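Long-range contacts in anaerobically-induced outer membrane porin OprE (Pseudomonas aeruginosa, PDB 4FRX), which probably forms a porin channel across the outer membrane, a single-chain beta-barrel of the OprD family: residues A[177-182]-A[215-220]; A[221-226]-A[308-313]; A[252-257]-A[277-282]. All coordinates share one frame; numbering follows the deposited sequence. Where two conformers were deposited one is given.

Contact 1 of 3, residues A[177-182]-A[215-220]; sequences LSIAGA and GNLDDF
Ile179 and Phe220 lie at the heart of an apolar contact that shows how two turns of a barrel can be joined without polar pairing. The side chain of Ile179 is the one to follow. From CB it forks into two arms with different partners. The short arm, Ile179 CG2, meets Leu217 CD2 at 3.7 Å, the two side chains crossing at a slant. The longer arm starts with CG1 in the crowded position between the backbone N and the carbonyl carbon (chi1 67°). This sends it toward Phe220, whose CD1 lies 3.9 Å from Ile179 CG1. At the tip, Ile179 CD1 approaches the same Phe220 CD1 to 3.6 Å, the isoleucine and phenylalanine side chains running antiparallel alongside each other.

The ring is met again farther out, where Ala182 CB comes within 3.7 Å of Phe220 CE1. Leu217 likewise serves two partners, since its other methyl, CD1, touches Leu177 CB at 3.9 Å. Ser178 adds little of its own, and its hydroxyl is engaged by the carbonyl oxygen of Arg190. Tyr264 meets the Phe220 ring from outside the two segments, so the aromatic group is shared with a further loop.

Each backbone bends to present these groups. The bond from Ala182 N to Ile179 O (3.1 Å) closes one turn, with Gly181 at positive phi in its third position; that from Phe220 N to Leu217 O (3.0 Å) closes the other, with Asp219 in the same place. Both are type II beta turns, the second being the tight hairpin connection between barrel strands 208-217 and 221-234. Packing of a long inter-strand loop against such a short hairpin belongs to the loop end of an outer-membrane beta-barrel.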
loop_
_atom_site.group_PDB
_atom_site.type_symbol
_atom_site.label_atom_id
_atom_site.label_comp_id
_atom_site.label_asym_id
_atom_site.label_seq_id
_atom_site.Cartn_x
_atom_site.Cartn_y
_atom_site.Cartn_z
ATOM N N LEU A 177 7.422 -14.136 -0.320
ATOM C CA LEU A 177 6.133 -13.469 -0.565
ATOM C C LEU A 177 4.924 -14.414 -0.508
ATOM O O LEU A 177 5.005 -15.568 -0.906
ATOM C CB LEU A 177 6.182 -12.758 -1.921
ATOM C CG LEU A 177 7.396 -11.843 -2.127
ATOM C CD1 LEU A 177 7.523 -11.392 -3.571
ATOM C CD2 LEU A 177 7.313 -10.638 -1.201
ATOM N N SER A 178 3.787 -13.924 -0.028
ATOM C CA SER A 178 2.601 -14.773 0.002
ATOM C C SER A 178 1.347 -13.912 -0.174
ATOM O O SER A 178 1.447 -12.706 -0.417
ATOM C CB SER A 178 2.543 -15.616 1.287
ATOM O OG SER A 178 1.525 -16.606 1.211
ATOM N N ILE A 179 0.184 -14.553 -0.097
ATOM C CA ILE A 179 -1.105 -13.879 -0.214
ATOM C C ILE A 179 -2.014 -14.424 0.889
ATOM O O ILE A 179 -1.700 -15.462 1.482
ATOM C CB ILE A 179 -1.759 -14.118 -1.605
ATOM C CG1 ILE A 179 -2.161 -15.583 -1.781
ATOM C CG2 ILE A 179 -0.825 -13.669 -2.753
ATOM C CD1 ILE A 179 -2.826 -15.874 -3.123
ATOM N N ALA A 180 -3.115 -13.724 1.172
ATOM C CA ALA A 180 -4.098 -14.157 2.175
ATOM C C ALA A 180 -4.638 -15.529 1.810
ATOM O O ALA A 180 -4.978 -15.775 0.646
ATOM C CB ALA A 180 -5.261 -13.153 2.271
ATOM N N GLY A 181 -4.711 -16.413 2.802
ATOM C CA GLY A 181 -5.153 -17.775 2.581
ATOM C C GLY A 181 -3.999 -18.753 2.662
ATOM O O GLY A 181 -4.170 -19.896 3.058
ATOM N N ALA A 182 -2.817 -18.293 2.294
ATOM C CA ALA A 182 -1.633 -19.150 2.331
ATOM C C ALA A 182 -0.557 -18.560 3.219
ATOM O O ALA A 182 0.542 -19.119 3.328
ATOM C CB ALA A 182 -1.080 -19.351 0.935
ATOM N N GLY A 215 1.124 -8.074 -12.910
ATOM C CA GLY A 215 1.795 -8.652 -11.766
ATOM C C GLY A 215 1.667 -10.163 -11.748
ATOM O O GLY A 215 0.609 -10.697 -12.079
ATOM N N ASN A 216 2.741 -10.847 -11.366
ATOM C CA ASN A 216 2.765 -12.306 -11.347
ATOM C C ASN A 216 3.514 -12.859 -10.132
ATOM O O ASN A 216 4.734 -12.889 -10.125
ATOM C CB ASN A 216 3.416 -12.816 -12.647
ATOM C CG ASN A 216 3.600 -14.329 -12.675
ATOM O OD1 ASN A 216 4.527 -14.827 -13.313
ATOM N ND2 ASN A 216 2.722 -15.062 -11.994
ATOM N N LEU A 217 2.786 -13.298 -9.108
ATOM C CA LEU A 217 3.422 -14.016 -8.015
ATOM C C LEU A 217 3.534 -15.466 -8.427
ATOM O O LEU A 217 2.521 -16.161 -8.588
ATOM C CB LEU A 217 2.627 -13.908 -6.715
ATOM C CG LEU A 217 3.322 -14.604 -5.534
ATOM C CD1 LEU A 217 4.708 -14.016 -5.257
ATOM C CD2 LEU A 217 2.447 -14.554 -4.267
ATOM N N ASP A 218 4.765 -15.922 -8.620
ATOM C CA ASP A 218 4.971 -17.281 -9.100
ATOM C C ASP A 218 4.310 -18.332 -8.203
ATOM O O ASP A 218 4.454 -18.293 -6.976
ATOM C CB ASP A 218 6.458 -17.572 -9.289
ATOM C CG ASP A 218 6.698 -18.853 -10.066
ATOM O OD1 ASP A 218 6.397 -18.873 -11.281
ATOM O OD2 ASP A 218 7.162 -19.844 -9.458
ATOM N N ASP A 219 3.573 -19.243 -8.848
ATOM C CA ASP A 219 2.823 -20.342 -8.221
ATOM C C ASP A 219 1.529 -19.924 -7.549
ATOM O O ASP A 219 0.837 -20.756 -6.960
ATOM C CB ASP A 219 3.687 -21.155 -7.257
ATOM C CG ASP A 219 4.595 -22.120 -7.986
ATOM O OD1 ASP A 219 4.139 -22.672 -9.010
ATOM O OD2 ASP A 219 5.751 -22.313 -7.546
ATOM N N PHE A 220 1.197 -18.644 -7.661
ATOM C CA PHE A 220 -0.016 -18.122 -7.051
ATOM C C PHE A 220 -0.929 -17.439 -8.060
ATOM O O PHE A 220 -2.056 -17.891 -8.263
ATOM C CB PHE A 220 0.293 -17.173 -5.890
ATOM C CG PHE A 220 0.685 -17.883 -4.616
ATOM C CD1 PHE A 220 -0.288 -18.405 -3.773
ATOM C CD2 PHE A 220 2.022 -18.038 -4.279
ATOM C CE1 PHE A 220 0.065 -19.070 -2.589
ATOM C CE2 PHE A 220 2.394 -18.697 -3.114
ATOM C CZ PHE A 220 1.411 -19.201 -2.254
#

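Contact 2 of 3, residues A[221-226]-A[308-313]; sequences YKQHFL and SDFPFL. With C8E ((hydroxyethyloxy)tri(ethyloxy)octane), chain F.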
loop_
_atom_site.group_PDB
_atom_site.type_symbol
_atom_site.label_atom_id
_atom_site.label_comp_id
_atom_site.label_asym_id
_atom_site.label_seq_id
_atom_site.Cartn_x
_atom_site.Cartn_y
_atom_site.Cartn_z
ATOM N N TYR A 221 -0.466 -16.358 -8.692
ATOM C CA TYR A 221 -1.380 -15.629 -9.548
ATOM C C TYR A 221 -0.726 -14.794 -10.629
ATOM O O TYR A 221 0.436 -14.435 -10.525
ATOM C CB TYR A 221 -2.323 -14.745 -8.701
ATOM C CG TYR A 221 -1.680 -13.528 -8.050
ATOM C CD1 TYR A 221 -1.533 -12.335 -8.754
ATOM C CD2 TYR A 221 -1.256 -13.560 -6.714
ATOM C CE1 TYR A 221 -0.951 -11.209 -8.158
ATOM C CE2 TYR A 221 -0.671 -12.433 -6.116
ATOM C CZ TYR A 221 -0.526 -11.265 -6.839
ATOM O OH TYR A 221 0.046 -10.145 -6.247
ATOM N N LYS A 222 -1.503 -14.516 -11.670
ATOM C CA LYS A 222 -1.183 -13.464 -12.623
ATOM C C LYS A 222 -2.300 -12.434 -12.578
ATOM O O LYS A 222 -3.473 -12.775 -12.446
ATOM C CB LYS A 222 -1.013 -14.033 -14.029
ATOM C CG LYS A 222 -2.112 -14.970 -14.443
ATOM N N GLN A 223 -1.932 -11.165 -12.679
ATOM C CA GLN A 223 -2.884 -10.100 -12.495
ATOM C C GLN A 223 -2.631 -9.015 -13.511
ATOM O O GLN A 223 -1.499 -8.568 -13.654
ATOM C CB GLN A 223 -2.739 -9.549 -11.089
ATOM C CG GLN A 223 -3.616 -8.358 -10.778
ATOM C CD GLN A 223 -3.551 -8.030 -9.311
ATOM O OE1 GLN A 223 -2.696 -7.265 -8.866
ATOM N NE2 GLN A 223 -4.434 -8.636 -8.544
ATOM N N HIS A 224 -3.674 -8.645 -14.247
ATOM C CA HIS A 224 -3.628 -7.508 -15.160
ATOM C C HIS A 224 -4.479 -6.372 -14.613
ATOM O O HIS A 224 -5.523 -6.612 -14.010
ATOM C CB HIS A 224 -4.170 -7.903 -16.527
ATOM C CG HIS A 224 -3.408 -9.007 -17.179
ATOM N ND1 HIS A 224 -2.393 -8.773 -18.079
ATOM C CD2 HIS A 224 -3.519 -10.353 -17.076
ATOM C CE1 HIS A 224 -1.904 -9.928 -18.497
ATOM N NE2 HIS A 224 -2.570 -10.902 -17.907
ATOM N N PHE A 225 -4.027 -5.138 -14.828
ATOM C CA PHE A 225 -4.724 -3.951 -14.366
ATOM C C PHE A 225 -4.791 -2.935 -15.503
ATOM O O PHE A 225 -3.796 -2.699 -16.174
ATOM C CB PHE A 225 -3.937 -3.321 -13.218
ATOM C CG PHE A 225 -4.375 -1.927 -12.859
ATOM C CD1 PHE A 225 -5.487 -1.721 -12.062
ATOM C CD2 PHE A 225 -3.651 -0.812 -13.293
ATOM C CE1 PHE A 225 -5.882 -0.432 -11.704
ATOM C CE2 PHE A 225 -4.046 0.472 -12.953
ATOM C CZ PHE A 225 -5.161 0.668 -12.145
ATOM N N LEU A 226 -5.956 -2.331 -15.698
ATOM C CA LEU A 226 -6.106 -1.143 -16.533
ATOM C C LEU A 226 -6.633 -0.019 -15.650
ATOM O O LEU A 226 -7.415 -0.270 -14.727
ATOM C CB LEU A 226 -7.081 -1.402 -17.690
ATOM C CG LEU A 226 -6.600 -2.404 -18.742
ATOM C CD1 LEU A 226 -7.768 -2.858 -19.630
ATOM C CD2 LEU A 226 -5.460 -1.831 -19.577
ATOM N N SER A 308 -12.481 -16.101 -5.728
ATOM C CA SER A 308 -11.401 -15.763 -4.796
ATOM C C SER A 308 -11.489 -14.307 -4.374
ATOM O O SER A 308 -12.070 -13.477 -5.090
ATOM C CB SER A 308 -10.027 -16.043 -5.408
ATOM O OG SER A 308 -9.577 -14.926 -6.168
ATOM N N ASP A 309 -10.938 -14.012 -3.201
ATOM C CA ASP A 309 -10.696 -12.629 -2.796
ATOM C C ASP A 309 -9.793 -11.967 -3.818
ATOM O O ASP A 309 -9.147 -12.622 -4.645
ATOM C CB ASP A 309 -9.995 -12.555 -1.437
ATOM C CG ASP A 309 -10.834 -13.104 -0.289
ATOM O OD1 ASP A 309 -12.015 -13.491 -0.473
ATOM O OD2 ASP A 309 -10.283 -13.136 0.824
ATOM N N PHE A 310 -9.751 -10.651 -3.778
ATOM C CA PHE A 310 -8.802 -9.937 -4.604
ATOM C C PHE A 310 -7.390 -10.223 -4.093
ATOM O O PHE A 310 -7.122 -10.004 -2.919
ATOM C CB PHE A 310 -9.062 -8.449 -4.489
ATOM C CG PHE A 310 -8.050 -7.617 -5.216
ATOM C CD1 PHE A 310 -8.074 -7.530 -6.601
ATOM C CD2 PHE A 310 -7.079 -6.912 -4.512
ATOM C CE1 PHE A 310 -7.148 -6.750 -7.282
ATOM C CE2 PHE A 310 -6.153 -6.134 -5.173
ATOM C CZ PHE A 310 -6.189 -6.050 -6.571
ATOM N N PRO A 311 -6.486 -10.721 -4.963
ATOM C CA PRO A 311 -5.135 -11.067 -4.494
ATOM C C PRO A 311 -4.131 -9.904 -4.539
ATOM O O PRO A 311 -4.124 -9.090 -5.471
ATOM C CB PRO A 311 -4.706 -12.168 -5.474
ATOM C CG PRO A 311 -5.328 -11.720 -6.781
ATOM C CD PRO A 311 -6.690 -11.110 -6.370
ATOM N N PHE A 312 -3.275 -9.850 -3.522
ATOM C CA PHE A 312 -2.214 -8.853 -3.403
ATOM C C PHE A 312 -1.167 -9.383 -2.412
ATOM O O PHE A 312 -1.484 -10.216 -1.544
ATOM C CB PHE A 312 -2.763 -7.498 -2.937
ATOM C CG PHE A 312 -3.563 -7.570 -1.666
ATOM C CD1 PHE A 312 -4.893 -7.974 -1.688
ATOM C CD2 PHE A 312 -2.988 -7.236 -0.451
ATOM C CE1 PHE A 312 -5.641 -8.046 -0.515
ATOM C CE2 PHE A 312 -3.730 -7.301 0.734
ATOM C CZ PHE A 312 -5.060 -7.698 0.696
ATOM N N LEU A 313 0.062 -8.889 -2.529
ATOM C CA LEU A 313 1.170 -9.379 -1.703
ATOM C C LEU A 313 0.901 -9.085 -0.228
ATOM O O LEU A 313 0.637 -7.953 0.141
ATOM C CB LEU A 313 2.482 -8.734 -2.133
ATOM C CG LEU A 313 2.901 -8.994 -3.580
ATOM C CD1 LEU A 313 4.279 -8.410 -3.847
ATOM C CD2 LEU A 313 2.839 -10.496 -3.936
HETATM C C3 C8E F . -6.061 1.748 -21.505
HETATM C C4 C8E F . -7.320 2.432 -20.965
HETATM C C5 C8E F . -7.676 1.955 -19.561
HETATM C C6 C8E F . -9.154 1.619 -19.397
HETATM C C7 C8E F . -9.803 2.367 -18.236
HETATM C C8 C8E F . -9.915 1.524 -16.966
HETATM O O9 C8E F . -11.225 1.008 -16.820
HETATM O O18 C8E F . -16.352 -5.027 -20.772
HETATM C C19 C8E F . -17.502 -5.778 -21.072
HETATM C C20 C8E F . -18.142 -5.956 -19.719
HETATM O O21 C8E F . -19.410 -5.362 -19.775
HETATM O O HOH W 1 -2.646 -6.840 -6.271
#
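This is a strand-to-loop contact, mixed apolar and polar, in which Tyr221 and Gln223 at the start of barrel strand 221-234 meet Phe310 to Leu313 of the long loop between strands 295-305 and 340-349. Pro311 CB lies over one face of the Tyr221 ring, offset toward the rim, 4.1 Å from the centroid and 17° off the normal, a CH-pi contact. Beyond the ring, Tyr221 OH touches Leu313 CD2 at 3.6 Å.

Residues 221 and 223 turn the same way, as strand alternation requires, while Leu226 belongs to the other face and packs against a bound detergent molecule. In the OprD family long loops fold inward to narrow the barrel, and the position of 308-313 against the inner wall is consistent with that.

Gln223 supplies the polar half. Its CG is anti to the backbone N (chi1 176°) and the chain beyond is extended. Gln223 NE2 donates to Pro311 O at 3.1 Å and also bonds Ser248 OG on the adjoining strand. Pro311 O accepts as well from a water that donates to Gln223 OE1 (2.6 Å). Phe310 CE1 lies 3.5 Å from Gln223 NE2, the amide and ring planes nearly parallel.

Contact 3 of 3, residues A[252-257]-A[277-282]; sequences GKNGSR and GEVDNR
Asn254 engages the backbone on both sides of Glu278, an instance of one carboxamide reading a chain through its donor and its acceptor together. This is the close part of the contact. The side chain leaves a 3-10 turn, 253-255, with CG anti to the backbone N (chi1 178°), and Asn254 OD1 accepts from Val279 N at 2.8 Å. That bond is almost straight, 173° at the hydrogen, and lies in the carbonyl plane on a lone pair of OD1. The companion bond, Asn254 ND2 to Gly277 O, is longer at 3.2 Å and more bent, with the donor above the plane of the glycine carbonyl. ND2 has a second acceptor in Tyr264 O. Val279 closes in on the amide with CG2, 3.6 Å from Asn254 OD1.

The other side is looser and wet. Glu278 stretches past the turn, its CG 3.6 Å from Asn254 O, and its OE2 comes no nearer to Gly255 CA than 3.9 Å. A water bridges here, donating to Gly255 O and to Glu278 OE2 (2.8 Å), and OE2 also pairs with Ser250 OG. Arg260 is a hydrogen-bond partner of Asn254 O but only a weak, long ion pair for Glu278.

The chemistry therefore ties the loop to the approach of strand 280-292 through hydrogen bonds between neutral amide groups at buried residues, leaving the carboxylate, probably ionised, to a water, the Ser250 hydroxyl and a distant arginine.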
loop_
_atom_site.group_PDB
_atom_site.type_symbol
_atom_site.label_atom_id
_atom_site.label_comp_id
_atom_site.label_asym_id
_atom_site.label_seq_id
_atom_site.Cartn_x
_atom_site.Cartn_y
_atom_site.Cartn_z
ATOM N N GLY A 252 0.779 -21.391 -12.033
ATOM C CA GLY A 252 1.532 -22.501 -11.466
ATOM C C GLY A 252 0.746 -23.392 -10.517
ATOM O O GLY A 252 -0.327 -23.876 -10.865
ATOM N N LYS A 253 1.279 -23.586 -9.313
ATOM C CA LYS A 253 0.708 -24.517 -8.336
ATOM C C LYS A 253 -0.745 -24.218 -7.974
ATOM O O LYS A 253 -1.574 -25.122 -7.868
ATOM C CB LYS A 253 1.573 -24.560 -7.081
ATOM C CG LYS A 253 2.963 -25.148 -7.335
ATOM C CD LYS A 253 3.744 -25.307 -6.045
ATOM C CE LYS A 253 5.102 -25.965 -6.273
ATOM N NZ LYS A 253 4.977 -27.240 -7.028
ATOM N N ASN A 254 -1.055 -22.941 -7.796
ATOM C CA ASN A 254 -2.417 -22.544 -7.488
ATOM C C ASN A 254 -3.404 -22.951 -8.590
ATOM O O ASN A 254 -4.588 -23.183 -8.328
ATOM C CB ASN A 254 -2.471 -21.038 -7.238
ATOM C CG ASN A 254 -3.867 -20.548 -6.961
ATOM O OD1 ASN A 254 -4.543 -20.018 -7.844
ATOM N ND2 ASN A 254 -4.321 -20.745 -5.730
ATOM N N GLY A 255 -2.910 -23.056 -9.825
ATOM C CA GLY A 255 -3.747 -23.427 -10.959
ATOM C C GLY A 255 -3.904 -24.937 -11.149
ATOM O O GLY A 255 -4.509 -25.392 -12.114
ATOM N N SER A 256 -3.351 -25.717 -10.231
ATOM C CA SER A 256 -3.442 -27.170 -10.326
ATOM C C SER A 256 -4.078 -27.746 -9.064
ATOM O O SER A 256 -3.871 -27.228 -7.973
ATOM C CB SER A 256 -2.052 -27.776 -10.505
ATOM O OG SER A 256 -1.391 -27.865 -9.259
ATOM N N ARG A 257 -4.825 -28.835 -9.211
ATOM C CA ARG A 257 -5.434 -29.479 -8.054
ATOM C C ARG A 257 -4.405 -29.867 -6.996
ATOM O O ARG A 257 -4.608 -29.610 -5.806
ATOM C CB ARG A 257 -6.249 -30.702 -8.497
ATOM C CG ARG A 257 -7.498 -30.320 -9.265
ATOM C CD ARG A 257 -8.234 -31.542 -9.800
ATOM N NE ARG A 257 -7.402 -32.309 -10.722
ATOM N N GLY A 277 -8.803 -21.712 -2.140
ATOM C CA GLY A 277 -8.814 -22.348 -3.445
ATOM C C GLY A 277 -8.097 -21.566 -4.534
ATOM O O GLY A 277 -7.117 -20.871 -4.276
ATOM N N GLU A 278 -8.601 -21.680 -5.757
ATOM C CA GLU A 278 -7.907 -21.147 -6.921
ATOM C C GLU A 278 -8.120 -19.640 -6.988
ATOM O O GLU A 278 -9.210 -19.170 -6.698
ATOM C CB GLU A 278 -8.473 -21.778 -8.186
ATOM C CG GLU A 278 -7.599 -21.562 -9.399
ATOM C CD GLU A 278 -8.106 -22.261 -10.642
ATOM O OE1 GLU A 278 -9.235 -22.807 -10.620
ATOM O OE2 GLU A 278 -7.366 -22.256 -11.649
ATOM N N VAL A 279 -7.088 -18.886 -7.361
ATOM C CA VAL A 279 -7.278 -17.458 -7.630
ATOM C C VAL A 279 -8.218 -17.319 -8.832
ATOM O O VAL A 279 -8.073 -18.040 -9.813
ATOM C CB VAL A 279 -5.942 -16.720 -7.894
ATOM C CG1 VAL A 279 -6.197 -15.307 -8.397
ATOM C CG2 VAL A 279 -5.096 -16.687 -6.633
ATOM N N ASP A 280 -9.172 -16.393 -8.733
ATOM C CA ASP A 280 -10.263 -16.240 -9.687
ATOM C C ASP A 280 -11.041 -15.005 -9.252
ATOM O O ASP A 280 -12.060 -15.111 -8.582
ATOM C CB ASP A 280 -11.183 -17.477 -9.649
ATOM C CG ASP A 280 -12.462 -17.303 -10.468
ATOM O OD1 ASP A 280 -12.387 -16.738 -11.573
ATOM O OD2 ASP A 280 -13.544 -17.739 -10.002
ATOM N N ASN A 281 -10.556 -13.824 -9.634
ATOM C CA ASN A 281 -11.171 -12.573 -9.218
ATOM C C ASN A 281 -11.116 -11.504 -10.318
ATOM O O ASN A 281 -10.092 -11.312 -10.977
ATOM C CB ASN A 281 -10.494 -12.053 -7.937
ATOM C CG ASN A 281 -11.136 -10.776 -7.396
ATOM O OD1 ASN A 281 -11.991 -10.825 -6.518
ATOM N ND2 ASN A 281 -10.711 -9.634 -7.907
ATOM N N ARG A 282 -12.252 -10.861 -10.541
ATOM C CA ARG A 282 -12.333 -9.699 -11.411
ATOM C C ARG A 282 -12.845 -8.529 -10.576
ATOM O O ARG A 282 -13.867 -8.639 -9.916
ATOM C CB ARG A 282 -13.253 -9.977 -12.613
ATOM C CG ARG A 282 -12.741 -11.084 -13.537
ATOM C CD ARG A 282 -13.696 -11.384 -14.692
ATOM N NE ARG A 282 -14.971 -11.961 -14.263
ATOM C CZ ARG A 282 -16.097 -11.263 -14.131
ATOM N NH1 ARG A 282 -16.111 -9.962 -14.390
ATOM N NH2 ARG A 282 -17.208 -11.862 -13.742
HETATM O O HOH W 2 -6.562 -24.061 -13.662
#

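The three contacts adjoin on one side of the barrel, their centres about 9 Å (contacts 1 and 2), 10 Å (1 and 3) and 11 Å (2 and 3) apart. Contacts 1 and 2 lie on neighbouring strands: Gly215 O probably accepts Gln223 N at 2.7 Å, and Ile179 CG2 packs on Tyr221 CE2 at 3.6 Å. From the hairpin of contact 1, Asp219 O reaches Asn254 N of contact 3 at 3.0 Å, beside a hydrogen bond from Lys253 N to Asp219 OD1. Contact 3 is nested within the chain closed by contact 2, and Ser308 OG joins them at Asp280 N (3.0 Å). A bound detergent molecule lies against Leu226, on the strand of contact 2.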